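PDB 5DH0: siderophore periplasmic binding protein, which probably binds the iron-loaded siderophore fuscachelin outside the cell membrane and hands it to an import system, as a periplasmic solute-binding protein of family 8. Local coordinates for residues T52-E57 with N146-L151; D117-I122 with T132-F137; Y249-D252 with N256-P259. One frame throughout, in Å; residues are numbered along the deposited sequence.

Contact 1 of 3, residues T52-E57 with N146-L151; sequences TEVVLE and NMTLEL
The short helix 52-57 runs against the helical segment 146-151, their backbones nearest at Val54 and Thr148, whose CA atoms lie 6.4 Å apart. Both helices belong to the domain built on the parallel sheet 86-88, 64-66, 45-47, 106-112 and 132-137 of this periplasmic binding protein: 52-57 follows strand 45-47, the middle strand, and 142-154 follows the outermost strand 132-137. Val54 carries the packing with both of its methyls. Val54 CG2 reaches the CB of Leu151 at 3.6 Å and also lies 4.0 Å from CB of Thr148, so that it sits between two residues one helical turn apart. With Val54 CG1 anti to the backbone N (chi1 172°), that second methyl is turned onto the backbone end of Leu151, 3.9 Å from its carbonyl C. The Val54 and Leu151 side chains cross at about a right angle. Thr148 gives this interface its methine CB, while its hydroxyl OG1 is hydrogen-bonded to the carbonyl O of Arg290. Polar groups border the buried patch: Glu57 forms a salt bridge with Arg160 and a hydrogen bond with Thr291, and Glu53 pairs with Arg290. One water spans the two helices, donating to Glu57 OE2 at 2.9 Å and, weakly, to the backbone O of Thr148 at 3.5 Å.

Contact 2 of 3, residues D117-I122 with T132-F137; sequences DEYVGI and TVFFDF
Tyr119 meets Phe134 in a T-shaped (edge-to-face) pair, with ring centroids 5.5 Å apart and planes at 90°. Followed outward from the helix, the tyrosine leaves CA with its CB directed toward strand 132-137, and the ring beyond CG presents one edge to the phenylalanine. On that edge Tyr119 CD2 does the touching: it stands 4.0 Å above the Phe134 plane, offset toward the rim, and is 4.1 Å from Phe134 CZ and equally close to CE2. One face of the same tyrosine ring is covered by Ile122 of the same helix, whose CD1 lies over the ring centre, 3.9 Å above the plane. The two aromatic residues connect the last two elements of a beta-alpha-beta unit, strand 106-112, helix 116-126 and strand 132-137, in which the helix packs over a parallel pair of strands. Val111 on the first strand touches both aromatic side chains, so all three elements meet here. The Phe134 ring is held from two sides, since Thr132 CG2 lies 3.5 Å above the face opposite Tyr119, toward the rim. Arg123 and Leu126 of the helix and Leu48 also pack on this phenylalanine. Nearer the C-terminal end of the strand, a hydrogen bond between Asp136 OD2 and His116 ND1 ties the strand to the start of the helix.

Contact 3 of 3, residues Y249-D252 with N256-P259; sequences YETD and NPDP
Asp252 and Asn256 are joined by a reciprocal pair of hydrogen bonds. The backbone N of Asp252 donates to the carbonyl O of Asn256 (2.9 Å, N-H...O 162°). In return the backbone N of Asn256 donates to OD1 of Asp252 at 2.8 Å, a somewhat more bent bond (151°) that meets the carboxylate from above its plane. The two side chains lie side by side and point the same way. For Asp252, chi1 of 69° sets the carboxylate between the backbone N and carbonyl carbon, and OD1 also accepts from the N of Gln254, two residues on, which makes an Asx turn; a single oxygen thus gathers two backbone N-H groups. This turn leads from strand 246-250 of the mixed sheet into helix 259-265, a strand-to-helix connection in the domain containing that sheet. Beside the polar pair, Thr251 CG2 packs on the ring of Pro257, 3.6 Å from its N. From the strand, Tyr249 brings CE2 to 4.1 Å from Pro257 CB, the ring and the proline crossing obliquely. A water further ties Glu250 to Asp258, donating to Glu250 O at 2.8 Å and accepting from Asp258 N at 2.9 Å. Farther out, Asp258 is the N-cap of helix 259-265, with OD1 bound to the backbone N of Thr261, while OE2 of Glu250 is hydrogen-bonded to Ser287 OG.

Contacts 1 and 2 belong to one domain, and contact 1 packs on strand 132-137, which is one half of contact 2: their centres are about 16 Å apart, and Leu151 CD2 of contact 1 comes within 3.3 Å of Phe135 CD1 of contact 2, while Met147 CE lies 3.6 Å from Phe137 CD2. Phe134 and Phe135, successive along the strand, thus serve helices 116-126 and 142-154 respectively. Contact 3 lies across the centre of the chain, where strand 246-250 of the mixed sheet gives way to a loop, its centre about 23 Å from that of contact 1 and about 32 Å from that of contact 2. In this family the siderophore typically binds in the cleft between two such domains; contact 3 lies within the other domain.

Contact 1 of 3, residues T52-E57 with N146-L151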
ATOM      1  N   THR A  52       4.940  25.578 -27.151  1.00 36.23           N
ATOM      2  CA  THR A  52       6.125  25.037 -27.813  1.00 37.61           C
ATOM      3  C   THR A  52       5.930  23.589 -28.264  1.00 38.41           C
ATOM      4  O   THR A  52       6.281  23.230 -29.391  1.00 35.03           O
ATOM      5  CB  THR A  52       7.363  25.088 -26.901  1.00 38.25           C
ATOM      6  OG1 THR A  52       7.551  26.422 -26.415  1.00 43.19           O
ATOM      7  CG2 THR A  52       8.590  24.646 -27.675  1.00 34.04           C
ATOM      8  N   GLU A  53       5.367  22.766 -27.381  1.00 39.95           N
ATOM      9  CA  GLU A  53       5.090  21.356 -27.687  1.00 35.98           C
ATOM     10  C   GLU A  53       4.130  21.244 -28.871  1.00 39.25           C
ATOM     11  O   GLU A  53       4.205  20.306 -29.672  1.00 35.47           O
ATOM     12  CB  GLU A  53       4.506  20.642 -26.459  1.00 35.55           C
ATOM     13  CG  GLU A  53       5.509  20.466 -25.295  1.00 42.92           C
ATOM     14  CD  GLU A  53       5.860  21.782 -24.566  1.00 42.75           C
ATOM     15  OE1 GLU A  53       5.260  22.849 -24.863  1.00 36.45           O
ATOM     16  OE2 GLU A  53       6.762  21.747 -23.701  1.00 46.34           O
ATOM     17  N   VAL A  54       3.238  22.218 -28.992  1.00 36.94           N
ATOM     18  CA  VAL A  54       2.251  22.199 -30.065  1.00 37.25           C
ATOM     19  C   VAL A  54       2.878  22.484 -31.425  1.00 40.40           C
ATOM     20  O   VAL A  54       2.640  21.741 -32.385  1.00 39.20           O
ATOM     21  CB  VAL A  54       1.125  23.204 -29.788  1.00 39.27           C
ATOM     22  CG1 VAL A  54       0.187  23.334 -30.995  1.00 37.16           C
ATOM     23  CG2 VAL A  54       0.355  22.763 -28.554  1.00 37.67           C
ATOM     24  N   VAL A  55       3.679  23.545 -31.517  1.00 38.01           N
ATOM     25  CA  VAL A  55       4.282  23.900 -32.796  1.00 39.31           C
ATOM     26  C   VAL A  55       5.323  22.846 -33.209  1.00 40.73           C
ATOM     27  O   VAL A  55       5.432  22.509 -34.394  1.00 40.62           O
ATOM     28  CB  VAL A  55       4.915  25.335 -32.786  1.00 40.81           C
ATOM     29  CG1 VAL A  55       3.830  26.391 -32.684  1.00 33.47           C
ATOM     30  CG2 VAL A  55       5.964  25.504 -31.678  1.00 37.84           C
ATOM     31  N   LEU A  56       6.065  22.296 -32.252  1.00 35.76           N
ATOM     32  CA  LEU A  56       7.021  21.246 -32.602  1.00 37.10           C
ATOM     33  C   LEU A  56       6.320  20.034 -33.244  1.00 40.49           C
ATOM     34  O   LEU A  56       6.761  19.540 -34.275  1.00 40.97           O
ATOM     35  CB  LEU A  56       7.830  20.810 -31.379  1.00 34.06           C
ATOM     36  CG  LEU A  56       8.895  21.837 -30.954  1.00 42.42           C
ATOM     37  CD1 LEU A  56       9.456  21.534 -29.572  1.00 36.61           C
ATOM     38  CD2 LEU A  56      10.023  21.925 -31.980  1.00 35.93           C
ATOM     39  N   GLU A  57       5.222  19.575 -32.652  1.00 39.00           N
ATOM     40  CA  GLU A  57       4.555  18.370 -33.131  1.00 39.64           C
ATOM     41  C   GLU A  57       3.895  18.589 -34.481  1.00 41.17           C
ATOM     42  O   GLU A  57       3.767  17.662 -35.267  1.00 39.35           O
ATOM     43  CB  GLU A  57       3.519  17.892 -32.108  1.00 39.35           C
ATOM     44  CG  GLU A  57       4.165  17.256 -30.875  1.00 38.14           C
ATOM     45  CD  GLU A  57       3.155  16.832 -29.813  1.00 43.80           C
ATOM     46  OE1 GLU A  57       3.543  16.029 -28.932  1.00 41.87           O
ATOM     47  OE2 GLU A  57       1.986  17.304 -29.844  1.00 44.12           O
ATOM     48  N   ASN A 146      -4.995  17.389 -22.770  1.00 33.53           N
ATOM     49  CA  ASN A 146      -6.224  17.823 -23.438  1.00 37.30           C
ATOM     50  C   ASN A 146      -6.179  19.304 -23.860  1.00 37.59           C
ATOM     51  O   ASN A 146      -6.749  19.687 -24.885  1.00 36.40           O
ATOM     52  CB  ASN A 146      -7.449  17.549 -22.553  1.00 35.12           C
ATOM     53  CG  ASN A 146      -7.987  16.132 -22.735  1.00 37.40           C
ATOM     54  OD1 ASN A 146      -8.460  15.779 -23.820  1.00 39.27           O
ATOM     55  ND2 ASN A 146      -7.899  15.305 -21.680  1.00 31.39           N
ATOM     56  N   MET A 147      -5.492  20.132 -23.084  1.00 38.93           N
ATOM     57  CA  MET A 147      -5.303  21.533 -23.457  1.00 36.62           C
ATOM     58  C   MET A 147      -4.409  21.653 -24.702  1.00 36.32           C
ATOM     59  O   MET A 147      -4.675  22.465 -25.589  1.00 36.04           O
ATOM     60  CB  MET A 147      -4.722  22.327 -22.278  1.00 31.99           C
ATOM     61  CG  MET A 147      -4.300  23.756 -22.607  1.00 38.57           C
ATOM     62  SD  MET A 147      -2.540  23.877 -23.045  1.00 27.22           S
ATOM     63  CE  MET A 147      -1.791  23.204 -21.568  1.00 38.25           C
ATOM     64  N   THR A 148      -3.356  20.846 -24.785  1.00 34.90           N
ATOM     65  CA  THR A 148      -2.471  20.960 -25.937  1.00 36.94           C
ATOM     66  C   THR A 148      -3.119  20.328 -27.160  1.00 34.60           C
ATOM     67  O   THR A 148      -2.771  20.669 -28.290  1.00 33.34           O
ATOM     68  CB  THR A 148      -1.079  20.311 -25.715  1.00 33.34           C
ATOM     69  OG1 THR A 148      -1.242  18.948 -25.308  1.00 35.52           O
ATOM     70  CG2 THR A 148      -0.283  21.069 -24.679  1.00 29.93           C
ATOM     71  N   LEU A 149      -4.046  19.399 -26.937  1.00 35.85           N
ATOM     72  CA  LEU A 149      -4.866  18.881 -28.026  1.00 33.13           C
ATOM     73  C   LEU A 149      -5.664  20.025 -28.676  1.00 36.43           C
ATOM     74  O   LEU A 149      -5.758  20.104 -29.899  1.00 37.10           O
ATOM     75  CB  LEU A 149      -5.813  17.784 -27.524  1.00 35.49           C
ATOM     76  CG  LEU A 149      -6.929  17.381 -28.488  1.00 38.18           C
ATOM     77  CD1 LEU A 149      -6.327  16.681 -29.695  1.00 37.97           C
ATOM     78  CD2 LEU A 149      -7.980  16.492 -27.819  1.00 39.15           C
ATOM     79  N   GLU A 150      -6.219  20.924 -27.864  1.00 34.80           N
ATOM     80  CA  GLU A 150      -6.988  22.056 -28.390  1.00 38.59           C
ATOM     81  C   GLU A 150      -6.138  23.038 -29.187  1.00 40.60           C
ATOM     82  O   GLU A 150      -6.555  23.528 -30.242  1.00 40.82           O
ATOM     83  CB  GLU A 150      -7.693  22.819 -27.256  1.00 42.80           C
ATOM     84  CG  GLU A 150      -8.809  22.042 -26.598  1.00 47.23           C
ATOM     85  CD  GLU A 150      -9.846  21.584 -27.603  1.00 53.13           C
ATOM     86  OE1 GLU A 150      -9.999  22.249 -28.658  1.00 56.63           O
ATOM     87  OE2 GLU A 150     -10.496  20.546 -27.348  1.00 55.42           O
ATOM     88  N   LEU A 151      -4.955  23.348 -28.671  1.00 38.38           N
ATOM     89  CA  LEU A 151      -4.042  24.233 -29.379  1.00 39.43           C
ATOM     90  C   LEU A 151      -3.658  23.596 -30.713  1.00 40.73           C
ATOM     91  O   LEU A 151      -3.502  24.296 -31.721  1.00 41.52           O
ATOM     92  CB  LEU A 151      -2.808  24.529 -28.522  1.00 35.14           C
ATOM     93  CG  LEU A 151      -3.154  25.380 -27.295  1.00 37.91           C
ATOM     94  CD1 LEU A 151      -1.915  25.638 -26.434  1.00 33.71           C
ATOM     95  CD2 LEU A 151      -3.809  26.687 -27.715  1.00 35.64           C
TER
HETATM   96  O   HOH W   1      -0.667  18.009 -28.954  1.00 35.33           O

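Contact 2 of 3, residues D117-I122 with T132-F137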
ATOM      1  N   ASP A 117      -8.393  35.298 -14.369  1.00 63.14           N
ATOM      2  CA  ASP A 117      -8.691  36.722 -14.241  1.00 61.85           C
ATOM      3  C   ASP A 117      -7.515  37.551 -14.737  1.00 61.91           C
ATOM      4  O   ASP A 117      -7.683  38.461 -15.547  1.00 64.19           O
ATOM      5  CB  ASP A 117      -9.018  37.092 -12.792  1.00 62.26           C
ATOM      6  CG  ASP A 117     -10.349  36.529 -12.323  1.00 68.32           C
ATOM      7  OD1 ASP A 117     -11.164  36.101 -13.170  1.00 71.47           O
ATOM      8  OD2 ASP A 117     -10.588  36.519 -11.096  1.00 74.79           O
ATOM      9  N   GLU A 118      -6.325  37.217 -14.252  1.00 59.21           N
ATOM     10  CA  GLU A 118      -5.100  37.869 -14.682  1.00 57.43           C
ATOM     11  C   GLU A 118      -4.899  37.848 -16.195  1.00 58.91           C
ATOM     12  O   GLU A 118      -4.449  38.832 -16.785  1.00 60.97           O
ATOM     13  CB  GLU A 118      -3.908  37.207 -14.014  1.00 57.23           C
ATOM     14  CG  GLU A 118      -2.590  37.824 -14.390  1.00 61.28           C
ATOM     15  CD  GLU A 118      -1.430  37.068 -13.795  1.00 66.73           C
ATOM     16  OE1 GLU A 118      -1.688  36.019 -13.167  1.00 65.70           O
ATOM     17  OE2 GLU A 118      -0.272  37.522 -13.948  1.00 68.56           O
ATOM     18  N   TYR A 119      -5.238  36.729 -16.825  1.00 58.99           N
ATOM     19  CA  TYR A 119      -4.960  36.551 -18.249  1.00 59.19           C
ATOM     20  C   TYR A 119      -6.049  37.107 -19.151  1.00 60.98           C
ATOM     21  O   TYR A 119      -5.923  37.079 -20.369  1.00 61.56           O
ATOM     22  CB  TYR A 119      -4.723  35.073 -18.565  1.00 56.34           C
ATOM     23  CG  TYR A 119      -3.274  34.688 -18.397  1.00 54.78           C
ATOM     24  CD1 TYR A 119      -2.728  34.492 -17.133  1.00 55.65           C
ATOM     25  CD2 TYR A 119      -2.439  34.554 -19.499  1.00 54.90           C
ATOM     26  CE1 TYR A 119      -1.390  34.156 -16.967  1.00 55.17           C
ATOM     27  CE2 TYR A 119      -1.099  34.217 -19.346  1.00 54.77           C
ATOM     28  CZ  TYR A 119      -0.579  34.020 -18.078  1.00 56.86           C
ATOM     29  OH  TYR A 119       0.750  33.680 -17.930  1.00 63.08           O
ATOM     30  N   VAL A 120      -7.118  37.614 -18.562  1.00 63.98           N
ATOM     31  CA  VAL A 120      -8.087  38.368 -19.339  1.00 61.02           C
ATOM     32  C   VAL A 120      -7.436  39.701 -19.709  1.00 63.20           C
ATOM     33  O   VAL A 120      -7.532  40.170 -20.843  1.00 62.34           O
ATOM     34  CB  VAL A 120      -9.393  38.591 -18.559  1.00 62.19           C
ATOM     35  CG1 VAL A 120     -10.239  39.667 -19.221  1.00 62.29           C
ATOM     36  CG2 VAL A 120     -10.170  37.282 -18.422  1.00 58.62           C
ATOM     37  N   GLY A 121      -6.747  40.295 -18.742  1.00 59.96           N
ATOM     38  CA  GLY A 121      -6.049  41.543 -18.970  1.00 61.11           C
ATOM     39  C   GLY A 121      -4.916  41.368 -19.954  1.00 66.02           C
ATOM     40  O   GLY A 121      -4.800  42.123 -20.919  1.00 70.09           O
ATOM     41  N   ILE A 122      -4.079  40.364 -19.701  1.00 63.99           N
ATOM     42  CA  ILE A 122      -2.985  40.011 -20.597  1.00 58.41           C
ATOM     43  C   ILE A 122      -3.466  39.720 -22.017  1.00 61.60           C
ATOM     44  O   ILE A 122      -2.899  40.221 -22.982  1.00 62.05           O
ATOM     45  CB  ILE A 122      -2.220  38.805 -20.058  1.00 56.34           C
ATOM     46  CG1 ILE A 122      -1.448  39.212 -18.803  1.00 60.18           C
ATOM     47  CG2 ILE A 122      -1.277  38.253 -21.103  1.00 50.95           C
ATOM     48  CD1 ILE A 122      -0.739  38.073 -18.113  1.00 56.08           C
ATOM     49  N   THR A 132      -5.226  36.208 -30.332  1.00 51.47           N
ATOM     50  CA  THR A 132      -4.633  35.472 -29.225  1.00 45.48           C
ATOM     51  C   THR A 132      -5.542  34.369 -28.692  1.00 47.55           C
ATOM     52  O   THR A 132      -6.687  34.628 -28.307  1.00 52.53           O
ATOM     53  CB  THR A 132      -4.271  36.422 -28.080  1.00 52.21           C
ATOM     54  OG1 THR A 132      -3.383  37.434 -28.567  1.00 51.51           O
ATOM     55  CG2 THR A 132      -3.598  35.657 -26.944  1.00 49.62           C
ATOM     56  N   VAL A 133      -5.027  33.140 -28.669  1.00 47.38           N
ATOM     57  CA  VAL A 133      -5.799  31.979 -28.216  1.00 44.24           C
ATOM     58  C   VAL A 133      -5.203  31.337 -26.977  1.00 44.76           C
ATOM     59  O   VAL A 133      -4.130  30.735 -27.041  1.00 45.73           O
ATOM     60  CB  VAL A 133      -5.899  30.892 -29.296  1.00 45.54           C
ATOM     61  CG1 VAL A 133      -6.645  29.672 -28.754  1.00 46.34           C
ATOM     62  CG2 VAL A 133      -6.599  31.431 -30.521  1.00 46.52           C
ATOM     63  N   PHE A 134      -5.916  31.475 -25.861  1.00 46.29           N
ATOM     64  CA  PHE A 134      -5.586  30.837 -24.589  1.00 45.18           C
ATOM     65  C   PHE A 134      -6.599  29.746 -24.205  1.00 48.63           C
ATOM     66  O   PHE A 134      -7.813  29.964 -24.294  1.00 51.38           O
ATOM     67  CB  PHE A 134      -5.548  31.872 -23.468  1.00 45.13           C
ATOM     68  CG  PHE A 134      -4.375  32.802 -23.523  1.00 51.90           C
ATOM     69  CD1 PHE A 134      -3.084  32.312 -23.628  1.00 47.50           C
ATOM     70  CD2 PHE A 134      -4.562  34.176 -23.409  1.00 53.32           C
ATOM     71  CE1 PHE A 134      -1.997  33.176 -23.650  1.00 51.01           C
ATOM     72  CE2 PHE A 134      -3.483  35.044 -23.425  1.00 56.81           C
ATOM     73  CZ  PHE A 134      -2.195  34.544 -23.552  1.00 53.35           C
ATOM     74  N   PHE A 135      -6.110  28.584 -23.766  1.00 42.57           N
ATOM     75  CA  PHE A 135      -6.985  27.587 -23.156  1.00 38.34           C
ATOM     76  C   PHE A 135      -6.637  27.362 -21.687  1.00 44.71           C
ATOM     77  O   PHE A 135      -5.481  27.082 -21.335  1.00 44.92           O
ATOM     78  CB  PHE A 135      -6.918  26.262 -23.902  1.00 40.64           C
ATOM     79  CG  PHE A 135      -7.575  26.298 -25.235  1.00 47.74           C
ATOM     80  CD1 PHE A 135      -6.825  26.431 -26.382  1.00 46.44           C
ATOM     81  CD2 PHE A 135      -8.947  26.213 -25.347  1.00 50.44           C
ATOM     82  CE1 PHE A 135      -7.422  26.471 -27.617  1.00 44.63           C
ATOM     83  CE2 PHE A 135      -9.551  26.259 -26.586  1.00 53.97           C
ATOM     84  CZ  PHE A 135      -8.780  26.395 -27.721  1.00 49.46           C
ATOM     85  N   ASP A 136      -7.644  27.498 -20.837  1.00 44.21           N
ATOM     86  CA  ASP A 136      -7.511  27.169 -19.429  1.00 45.66           C
ATOM     87  C   ASP A 136      -7.434  25.667 -19.236  1.00 42.91           C
ATOM     88  O   ASP A 136      -8.077  24.898 -19.948  1.00 43.47           O
ATOM     89  CB  ASP A 136      -8.682  27.721 -18.615  1.00 50.81           C
ATOM     90  CG  ASP A 136      -8.741  29.234 -18.621  1.00 57.64           C
ATOM     91  OD1 ASP A 136      -7.809  29.869 -18.089  1.00 59.12           O
ATOM     92  OD2 ASP A 136      -9.730  29.790 -19.143  1.00 67.79           O
ATOM     93  N   PHE A 137      -6.635  25.249 -18.271  1.00 41.55           N
ATOM     94  CA  PHE A 137      -6.613  23.850 -17.895  1.00 43.83           C
ATOM     95  C   PHE A 137      -6.502  23.761 -16.392  1.00 41.79           C
ATOM     96  O   PHE A 137      -5.949  24.644 -15.742  1.00 39.33           O
ATOM     97  CB  PHE A 137      -5.455  23.105 -18.562  1.00 40.59           C
ATOM     98  CG  PHE A 137      -4.094  23.576 -18.122  1.00 42.02           C
ATOM     99  CD1 PHE A 137      -3.406  22.913 -17.113  1.00 39.48           C
ATOM    100  CD2 PHE A 137      -3.496  24.681 -18.725  1.00 39.26           C
ATOM    101  CE1 PHE A 137      -2.151  23.351 -16.707  1.00 39.93           C
ATOM    102  CE2 PHE A 137      -2.241  25.119 -18.320  1.00 41.67           C
ATOM    103  CZ  PHE A 137      -1.569  24.450 -17.307  1.00 44.82           C
TER

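Contact 3 of 3, residues Y249-D252 with N256-P259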
ATOM      1  N   TYR A 249      12.267   6.959 -11.889  1.00 27.91           N
ATOM      2  CA  TYR A 249      12.762   8.304 -11.596  1.00 29.00           C
ATOM      3  C   TYR A 249      12.684   9.151 -12.866  1.00 26.08           C
ATOM      4  O   TYR A 249      13.053   8.716 -13.947  1.00 27.84           O
ATOM      5  CB  TYR A 249      14.209   8.274 -11.019  1.00 27.61           C
ATOM      6  CG  TYR A 249      15.253   7.580 -11.889  1.00 29.31           C
ATOM      7  CD1 TYR A 249      15.531   6.219 -11.745  1.00 34.02           C
ATOM      8  CD2 TYR A 249      15.961   8.277 -12.852  1.00 28.74           C
ATOM      9  CE1 TYR A 249      16.476   5.587 -12.546  1.00 27.90           C
ATOM     10  CE2 TYR A 249      16.898   7.646 -13.642  1.00 29.24           C
ATOM     11  CZ  TYR A 249      17.150   6.310 -13.486  1.00 37.18           C
ATOM     12  OH  TYR A 249      18.084   5.709 -14.284  1.00 49.18           O
ATOM     13  N   GLU A 250      12.209  10.375 -12.734  1.00 30.99           N
ATOM     14  CA  GLU A 250      12.169  11.300 -13.862  1.00 34.01           C
ATOM     15  C   GLU A 250      13.550  11.593 -14.457  1.00 35.50           C
ATOM     16  O   GLU A 250      14.537  11.751 -13.734  1.00 32.44           O
ATOM     17  CB  GLU A 250      11.487  12.598 -13.421  1.00 35.57           C
ATOM     18  CG  GLU A 250      10.020  12.361 -13.020  1.00 40.21           C
ATOM     19  CD  GLU A 250       9.251  13.641 -12.734  1.00 47.92           C
ATOM     20  OE1 GLU A 250       9.924  14.694 -12.567  1.00 49.43           O
ATOM     21  OE2 GLU A 250       7.980  13.591 -12.685  1.00 45.29           O
ATOM     22  N   THR A 251      13.615  11.641 -15.786  1.00 37.45           N
ATOM     23  CA  THR A 251      14.835  12.035 -16.498  1.00 37.37           C
ATOM     24  C   THR A 251      14.468  12.976 -17.621  1.00 39.74           C
ATOM     25  O   THR A 251      13.290  13.248 -17.828  1.00 39.23           O
ATOM     26  CB  THR A 251      15.581  10.842 -17.110  1.00 38.07           C
ATOM     27  OG1 THR A 251      14.740  10.199 -18.085  1.00 37.85           O
ATOM     28  CG2 THR A 251      15.992   9.839 -16.038  1.00 36.01           C
ATOM     29  N   ASP A 252      15.467  13.458 -18.356  1.00 35.32           N
ATOM     30  CA  ASP A 252      15.193  14.272 -19.539  1.00 39.93           C
ATOM     31  C   ASP A 252      15.024  13.365 -20.739  1.00 41.45           C
ATOM     32  O   ASP A 252      15.146  12.153 -20.606  1.00 39.83           O
ATOM     33  CB  ASP A 252      16.301  15.311 -19.780  1.00 44.99           C
ATOM     34  CG  ASP A 252      17.644  14.700 -20.211  1.00 45.24           C
ATOM     35  OD1 ASP A 252      17.778  13.464 -20.379  1.00 43.98           O
ATOM     36  OD2 ASP A 252      18.601  15.493 -20.365  1.00 53.00           O
ATOM     37  N   ASN A 256      18.665  11.132 -19.134  1.00 42.36           N
ATOM     38  CA  ASN A 256      19.564  11.653 -18.111  1.00 41.16           C
ATOM     39  C   ASN A 256      18.819  12.269 -16.940  1.00 35.77           C
ATOM     40  O   ASN A 256      18.045  13.201 -17.139  1.00 39.81           O
ATOM     41  CB  ASN A 256      20.507  12.687 -18.713  1.00 46.05           C
ATOM     42  CG  ASN A 256      21.760  12.070 -19.236  1.00 51.69           C
ATOM     43  OD1 ASN A 256      22.060  12.149 -20.433  1.00 58.15           O
ATOM     44  ND2 ASN A 256      22.505  11.414 -18.343  1.00 56.26           N
ATOM     45  N   PRO A 257      19.045  11.750 -15.715  1.00 33.61           N
ATOM     46  CA  PRO A 257      18.399  12.346 -14.539  1.00 35.41           C
ATOM     47  C   PRO A 257      19.067  13.671 -14.210  1.00 39.44           C
ATOM     48  O   PRO A 257      20.263  13.830 -14.476  1.00 34.90           O
ATOM     49  CB  PRO A 257      18.637  11.316 -13.430  1.00 33.40           C
ATOM     50  CG  PRO A 257      19.901  10.634 -13.834  1.00 33.39           C
ATOM     51  CD  PRO A 257      19.972  10.662 -15.345  1.00 34.17           C
ATOM     52  N   ASP A 258      18.304  14.615 -13.674  1.00 37.92           N
ATOM     53  CA  ASP A 258      18.886  15.872 -13.261  1.00 36.08           C
ATOM     54  C   ASP A 258      19.780  15.617 -12.038  1.00 36.85           C
ATOM     55  O   ASP A 258      19.650  14.578 -11.358  1.00 35.70           O
ATOM     56  CB  ASP A 258      17.787  16.914 -12.981  1.00 37.75           C
ATOM     57  CG  ASP A 258      16.952  16.599 -11.743  1.00 39.92           C
ATOM     58  OD1 ASP A 258      17.522  16.397 -10.649  1.00 38.32           O
ATOM     59  OD2 ASP A 258      15.700  16.574 -11.857  1.00 52.80           O
ATOM     60  N   PRO A 259      20.694  16.562 -11.753  1.00 36.82           N
ATOM     61  CA  PRO A 259      21.618  16.440 -10.620  1.00 34.50           C
ATOM     62  C   PRO A 259      20.952  16.108  -9.282  1.00 34.29           C
ATOM     63  O   PRO A 259      21.515  15.316  -8.514  1.00 33.90           O
ATOM     64  CB  PRO A 259      22.268  17.819 -10.578  1.00 31.97           C
ATOM     65  CG  PRO A 259      22.313  18.214 -12.012  1.00 33.83           C
ATOM     66  CD  PRO A 259      21.018  17.733 -12.588  1.00 35.96           C
TER
HETATM   67  O   HOH W   2      15.489  14.268 -13.014  1.00 39.23           O